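Manganese-dependent inorganic pyrophosphatase (Methanocaldococcus jannaschii, PDB 2EB0) hydrolyses inorganic diphosphate to two phosphate ions, as a family II pyrophosphatase that works with two manganese ions per subunit. Local coordinates at residues I19-G33 and L43-E55. Numbering follows the deposited sequence.
Sequences IVLAYFLDCYPARLG and LRKFGVMEPELIE
Arg31 reaches across to 43-55 and lies sandwiched there, with Glu50 OE1 over one face of its guanidinium, 3.2 Å from CZ, and Leu53 CB over the opposite face, 3.5 Å from CZ. The carboxylate of Glu50 lies nearly parallel to the guanidinium, the planes 17° apart, and OE1 stands well out of the guanidinium plane; the salt bridge therefore rests on charge, with no N-H aimed at the oxygen. The N-H groups work in the plane instead: NE gives a short bond to Pro51 O (2.6 Å), NH1 reaches Gly33 O, and NH2 meets a water that also donates, at longer range, to Pro51 O. Held at the edge by these partners, the group has little freedom to rotate. Its chain leaves the strand with CG between the backbone N and carbonyl carbon (chi1 56°), then runs extended to NE.

The backbone of Arg31 is gripped as well. Its N donates to Glu52 O (3.0 Å), and its O receives a nearly straight bond from Ile54 N (171° at the hydrogen), which pairs Arg31 with Leu53 in parallel fashion. A second water links Pro29 O to Glu52 OE1.

Apolar contacts flank the strands. CG of the Pro51 ring presses tightly on Ile19, 3.4 Å from CD1, and Val48 CG1 touches that same methyl. Ala30 CB meets Ile54 CD1 at 3.7 Å, while Leu32 crosses Ile54 at a slant, its CD2 near Ile54 CG1.

Val48 N, bonded to Leu43 O, belongs to the Schellman motif that ends helix 37-45, with Gly47 as its C-prime residue. This helix links strands 28-31 and 52-53 in a beta-alpha-beta unit of the DHH domain, 52-53 being a short, weakly bonded strand at the margin of the parallel sheet. Leu32 and Ile54 both rest on Val5 of strand 2-5, and Ile19 packs on Leu136 of helix 134-148.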
loop_
_atom_site.group_PDB
_atom_site.type_symbol
_atom_site.label_atom_id
_atom_site.label_comp_id
_atom_site.label_asym_id
_atom_site.label_seq_id
_atom_site.Cartn_x
_atom_site.Cartn_y
_atom_site.Cartn_z
ATOM N N ILE B 19 1.489 17.787 10.984
ATOM C CA ILE B 19 0.864 19.075 11.251
ATOM C C ILE B 19 -0.010 19.539 10.085
ATOM O O ILE B 19 -1.181 19.865 10.269
ATOM C CB ILE B 19 1.955 20.154 11.557
ATOM C CG1 ILE B 19 2.504 19.940 12.964
ATOM C CG2 ILE B 19 1.386 21.554 11.415
ATOM C CD1 ILE B 19 3.700 20.790 13.280
ATOM N N VAL B 20 0.562 19.549 8.887
ATOM C CA VAL B 20 -0.149 20.006 7.703
ATOM C C VAL B 20 -1.351 19.124 7.351
ATOM O O VAL B 20 -2.429 19.638 7.064
ATOM C CB VAL B 20 0.828 20.120 6.508
ATOM C CG1 VAL B 20 0.114 20.672 5.277
ATOM C CG2 VAL B 20 1.991 21.037 6.903
ATOM N N LEU B 21 -1.188 17.806 7.401
ATOM C CA LEU B 21 -2.308 16.936 7.075
ATOM C C LEU B 21 -3.402 17.079 8.131
ATOM O O LEU B 21 -4.588 17.098 7.806
ATOM C CB LEU B 21 -1.857 15.476 6.962
ATOM C CG LEU B 21 -2.904 14.497 6.411
ATOM C CD1 LEU B 21 -3.439 15.008 5.080
ATOM C CD2 LEU B 21 -2.278 13.111 6.233
ATOM N N ALA B 22 -2.998 17.196 9.393
ATOM C CA ALA B 22 -3.954 17.366 10.483
ATOM C C ALA B 22 -4.758 18.639 10.245
ATOM O O ALA B 22 -5.959 18.685 10.500
ATOM C CB ALA B 22 -3.231 17.455 11.804
ATOM N N TYR B 23 -4.083 19.673 9.760
ATOM C CA TYR B 23 -4.732 20.948 9.462
ATOM C C TYR B 23 -5.799 20.754 8.384
ATOM O O TYR B 23 -6.909 21.261 8.504
ATOM C CB TYR B 23 -3.687 21.957 8.975
ATOM C CG TYR B 23 -4.244 23.156 8.243
ATOM C CD1 TYR B 23 -4.813 24.225 8.933
ATOM C CD2 TYR B 23 -4.187 23.227 6.854
ATOM C CE1 TYR B 23 -5.312 25.347 8.254
ATOM C CE2 TYR B 23 -4.681 24.336 6.163
ATOM C CZ TYR B 23 -5.241 25.390 6.870
ATOM O OH TYR B 23 -5.730 26.480 6.180
ATOM N N PHE B 24 -5.451 20.023 7.327
ATOM C CA PHE B 24 -6.378 19.767 6.226
ATOM C C PHE B 24 -7.493 18.796 6.606
ATOM O O PHE B 24 -8.625 18.936 6.158
ATOM C CB PHE B 24 -5.621 19.202 5.016
ATOM C CG PHE B 24 -4.826 20.228 4.258
ATOM C CD1 PHE B 24 -3.467 20.057 4.058
ATOM C CD2 PHE B 24 -5.444 21.349 3.721
ATOM C CE1 PHE B 24 -2.734 20.983 3.335
ATOM C CE2 PHE B 24 -4.714 22.281 2.997
ATOM C CZ PHE B 24 -3.360 22.096 2.805
ATOM N N LEU B 25 -7.166 17.808 7.427
ATOM C CA LEU B 25 -8.144 16.812 7.841
ATOM C C LEU B 25 -8.895 17.230 9.093
ATOM O O LEU B 25 -9.774 16.515 9.562
ATOM C CB LEU B 25 -7.451 15.468 8.069
ATOM C CG LEU B 25 -7.247 14.551 6.861
ATOM C CD1 LEU B 25 -6.893 15.341 5.622
ATOM C CD2 LEU B 25 -6.154 13.554 7.191
ATOM N N ASP B 26 -8.541 18.393 9.627
ATOM C CA ASP B 26 -9.172 18.933 10.827
ATOM C C ASP B 26 -9.137 18.025 12.047
ATOM O O ASP B 26 -10.127 17.901 12.765
ATOM C CB ASP B 26 -10.625 19.338 10.540
ATOM C CG ASP B 26 -10.728 20.693 9.866
ATOM O OD1 ASP B 26 -10.248 21.687 10.451
ATOM O OD2 ASP B 26 -11.291 20.768 8.755
ATOM N N CYS B 27 -8.005 17.376 12.281
ATOM C CA CYS B 27 -7.879 16.530 13.456
ATOM C C CYS B 27 -6.626 16.946 14.210
ATOM O O CYS B 27 -6.057 17.999 13.923
ATOM C CB CYS B 27 -7.846 15.047 13.073
ATOM S SG CYS B 27 -6.609 14.584 11.870
ATOM N N TYR B 28 -6.195 16.140 15.174
ATOM C CA TYR B 28 -5.022 16.488 15.970
ATOM C C TYR B 28 -3.670 15.998 15.460
ATOM O O TYR B 28 -3.512 14.829 15.097
ATOM C CB TYR B 28 -5.185 15.975 17.402
ATOM C CG TYR B 28 -6.496 16.336 18.060
ATOM C CD1 TYR B 28 -6.968 17.650 18.048
ATOM C CD2 TYR B 28 -7.261 15.365 18.703
ATOM C CE1 TYR B 28 -8.170 17.984 18.658
ATOM C CE2 TYR B 28 -8.464 15.691 19.319
ATOM C CZ TYR B 28 -8.913 17.001 19.293
ATOM O OH TYR B 28 -10.105 17.327 19.902
ATOM N N PRO B 29 -2.670 16.896 15.432
ATOM C CA PRO B 29 -1.321 16.548 14.986
ATOM C C PRO B 29 -0.611 15.927 16.185
ATOM O O PRO B 29 -0.912 16.266 17.334
ATOM C CB PRO B 29 -0.725 17.898 14.617
ATOM C CG PRO B 29 -1.347 18.801 15.637
ATOM C CD PRO B 29 -2.797 18.352 15.607
ATOM N N ALA B 30 0.326 15.025 15.938
ATOM C CA ALA B 30 1.029 14.405 17.044
ATOM C C ALA B 30 2.361 13.841 16.579
ATOM O O ALA B 30 2.634 13.774 15.372
ATOM C CB ALA B 30 0.168 13.305 17.658
ATOM N N ARG B 31 3.175 13.438 17.554
ATOM C CA ARG B 31 4.498 12.884 17.313
ATOM C C ARG B 31 4.734 11.675 18.223
ATOM O O ARG B 31 4.143 11.572 19.296
ATOM C CB ARG B 31 5.553 13.967 17.575
ATOM C CG ARG B 31 5.462 14.575 18.968
ATOM C CD ARG B 31 6.231 15.894 19.081
ATOM N NE ARG B 31 6.148 16.466 20.427
ATOM C CZ ARG B 31 6.950 16.124 21.436
ATOM N NH1 ARG B 31 7.903 15.213 21.261
ATOM N NH2 ARG B 31 6.803 16.697 22.622
ATOM N N LEU B 32 5.595 10.764 17.787
ATOM C CA LEU B 32 5.899 9.560 18.551
ATOM C C LEU B 32 7.253 9.632 19.237
ATOM O O LEU B 32 7.690 8.659 19.841
ATOM C CB LEU B 32 5.869 8.321 17.640
ATOM C CG LEU B 32 4.526 7.868 17.057
ATOM C CD1 LEU B 32 4.693 6.525 16.347
ATOM C CD2 LEU B 32 3.506 7.730 18.169
ATOM N N GLY B 33 7.914 10.782 19.143
ATOM C CA GLY B 33 9.221 10.940 19.764
ATOM C C GLY B 33 9.656 12.392 19.882
ATOM O O GLY B 33 8.901 13.299 19.542
ATOM N N LEU B 43 10.501 24.667 12.835
ATOM C CA LEU B 43 9.273 25.067 13.524
ATOM C C LEU B 43 9.377 26.512 13.997
ATOM O O LEU B 43 8.488 27.332 13.741
ATOM C CB LEU B 43 9.014 24.167 14.729
ATOM C CG LEU B 43 8.774 22.686 14.443
ATOM C CD1 LEU B 43 8.469 21.984 15.748
ATOM C CD2 LEU B 43 7.627 22.527 13.457
ATOM N N ARG B 44 10.460 26.820 14.699
ATOM C CA ARG B 44 10.671 28.176 15.180
ATOM C C ARG B 44 10.647 29.153 13.994
ATOM O O ARG B 44 10.058 30.227 14.067
ATOM C CB ARG B 44 12.017 28.280 15.901
ATOM C CG ARG B 44 12.439 29.715 16.206
ATOM C CD ARG B 44 13.750 29.793 16.974
ATOM N NE ARG B 44 13.602 29.401 18.371
ATOM C CZ ARG B 44 13.872 28.191 18.847
ATOM N NH1 ARG B 44 14.311 27.233 18.037
ATOM N NH2 ARG B 44 13.705 27.940 20.142
ATOM N N LYS B 45 11.277 28.759 12.896
ATOM C CA LYS B 45 11.342 29.617 11.724
ATOM C C LYS B 45 9.982 30.064 11.212
ATOM O O LYS B 45 9.790 31.239 10.917
ATOM C CB LYS B 45 12.109 28.918 10.601
ATOM C CG LYS B 45 12.307 29.770 9.362
ATOM C CD LYS B 45 13.318 29.117 8.436
ATOM C CE LYS B 45 13.700 30.025 7.280
ATOM N NZ LYS B 45 12.650 30.084 6.241
ATOM N N PHE B 46 9.031 29.141 11.115
ATOM C CA PHE B 46 7.722 29.509 10.604
ATOM C C PHE B 46 6.664 29.768 11.651
ATOM O O PHE B 46 5.480 29.803 11.337
ATOM C CB PHE B 46 7.242 28.462 9.598
ATOM C CG PHE B 46 8.151 28.330 8.421
ATOM C CD1 PHE B 46 9.109 27.328 8.377
ATOM C CD2 PHE B 46 8.102 29.262 7.384
ATOM C CE1 PHE B 46 10.014 27.252 7.312
ATOM C CE2 PHE B 46 8.997 29.194 6.323
ATOM C CZ PHE B 46 9.958 28.186 6.284
ATOM N N GLY B 47 7.102 29.970 12.890
ATOM C CA GLY B 47 6.179 30.247 13.976
ATOM C C GLY B 47 5.096 29.204 14.141
ATOM O O GLY B 47 3.937 29.539 14.351
ATOM N N VAL B 48 5.479 27.939 14.051
ATOM C CA VAL B 48 4.548 26.830 14.195
ATOM C C VAL B 48 4.818 26.080 15.495
ATOM O O VAL B 48 5.959 25.779 15.819
ATOM C CB VAL B 48 4.672 25.850 12.993
ATOM C CG1 VAL B 48 3.790 24.618 13.213
ATOM C CG2 VAL B 48 4.260 26.570 11.697
ATOM N N MET B 49 3.761 25.778 16.235
ATOM C CA MET B 49 3.889 25.060 17.503
ATOM C C MET B 49 4.207 23.580 17.307
ATOM O O MET B 49 3.750 22.955 16.348
ATOM C CB MET B 49 2.599 25.198 18.316
ATOM C CG MET B 49 2.153 26.645 18.533
ATOM S SD MET B 49 3.418 27.684 19.317
ATOM C CE MET B 49 4.089 28.546 17.874
ATOM N N GLU B 50 4.997 23.035 18.224
ATOM C CA GLU B 50 5.394 21.630 18.202
ATOM C C GLU B 50 4.209 20.726 18.557
ATOM O O GLU B 50 3.576 20.916 19.584
ATOM C CB GLU B 50 6.512 21.410 19.218
ATOM C CG GLU B 50 7.049 20.000 19.275
ATOM C CD GLU B 50 7.907 19.763 20.507
ATOM O OE1 GLU B 50 8.616 18.733 20.554
ATOM O OE2 GLU B 50 7.862 20.604 21.432
ATOM N N PRO B 51 3.921 19.713 17.724
ATOM C CA PRO B 51 2.817 18.756 17.915
ATOM C C PRO B 51 2.896 18.026 19.252
ATOM O O PRO B 51 3.985 17.772 19.756
ATOM C CB PRO B 51 2.991 17.775 16.756
ATOM C CG PRO B 51 3.790 18.531 15.756
ATOM C CD PRO B 51 4.756 19.308 16.584
ATOM N N GLU B 52 1.743 17.658 19.805
ATOM C CA GLU B 52 1.706 16.956 21.085
ATOM C C GLU B 52 2.285 15.545 20.962
ATOM O O GLU B 52 2.140 14.881 19.935
ATOM C CB GLU B 52 0.268 16.873 21.614
ATOM C CG GLU B 52 -0.556 15.746 21.001
ATOM C CD GLU B 52 -1.940 15.640 21.609
ATOM O OE1 GLU B 52 -2.826 16.430 21.220
ATOM O OE2 GLU B 52 -2.136 14.771 22.487
ATOM N N LEU B 53 2.944 15.100 22.022
ATOM C CA LEU B 53 3.547 13.775 22.068
ATOM C C LEU B 53 2.566 12.721 22.590
ATOM O O LEU B 53 1.937 12.922 23.616
ATOM C CB LEU B 53 4.767 13.794 22.986
ATOM C CG LEU B 53 5.328 12.415 23.349
ATOM C CD1 LEU B 53 6.199 11.874 22.204
ATOM C CD2 LEU B 53 6.149 12.534 24.616
ATOM N N ILE B 54 2.427 11.607 21.879
ATOM C CA ILE B 54 1.555 10.521 22.334
ATOM C C ILE B 54 2.350 9.230 22.253
ATOM O O ILE B 54 3.412 9.194 21.631
ATOM C CB ILE B 54 0.279 10.383 21.489
ATOM C CG1 ILE B 54 0.634 10.158 20.020
ATOM C CG2 ILE B 54 -0.583 11.607 21.675
ATOM C CD1 ILE B 54 -0.563 10.018 19.126
ATOM N N GLU B 55 1.841 8.168 22.866
ATOM C CA GLU B 55 2.565 6.903 22.875
ATOM C C GLU B 55 1.687 5.683 22.659
ATOM O O GLU B 55 2.174 4.624 22.266
ATOM C CB GLU B 55 3.301 6.755 24.207
ATOM C CG GLU B 55 4.272 7.884 24.503
ATOM C CD GLU B 55 4.224 8.332 25.952
ATOM O OE1 GLU B 55 4.412 7.483 26.850
ATOM O OE2 GLU B 55 3.996 9.539 26.187
HETATM O O HOH W 1 -2.841 17.613 18.800
HETATM O O HOH W 2 4.635 18.557 22.861
#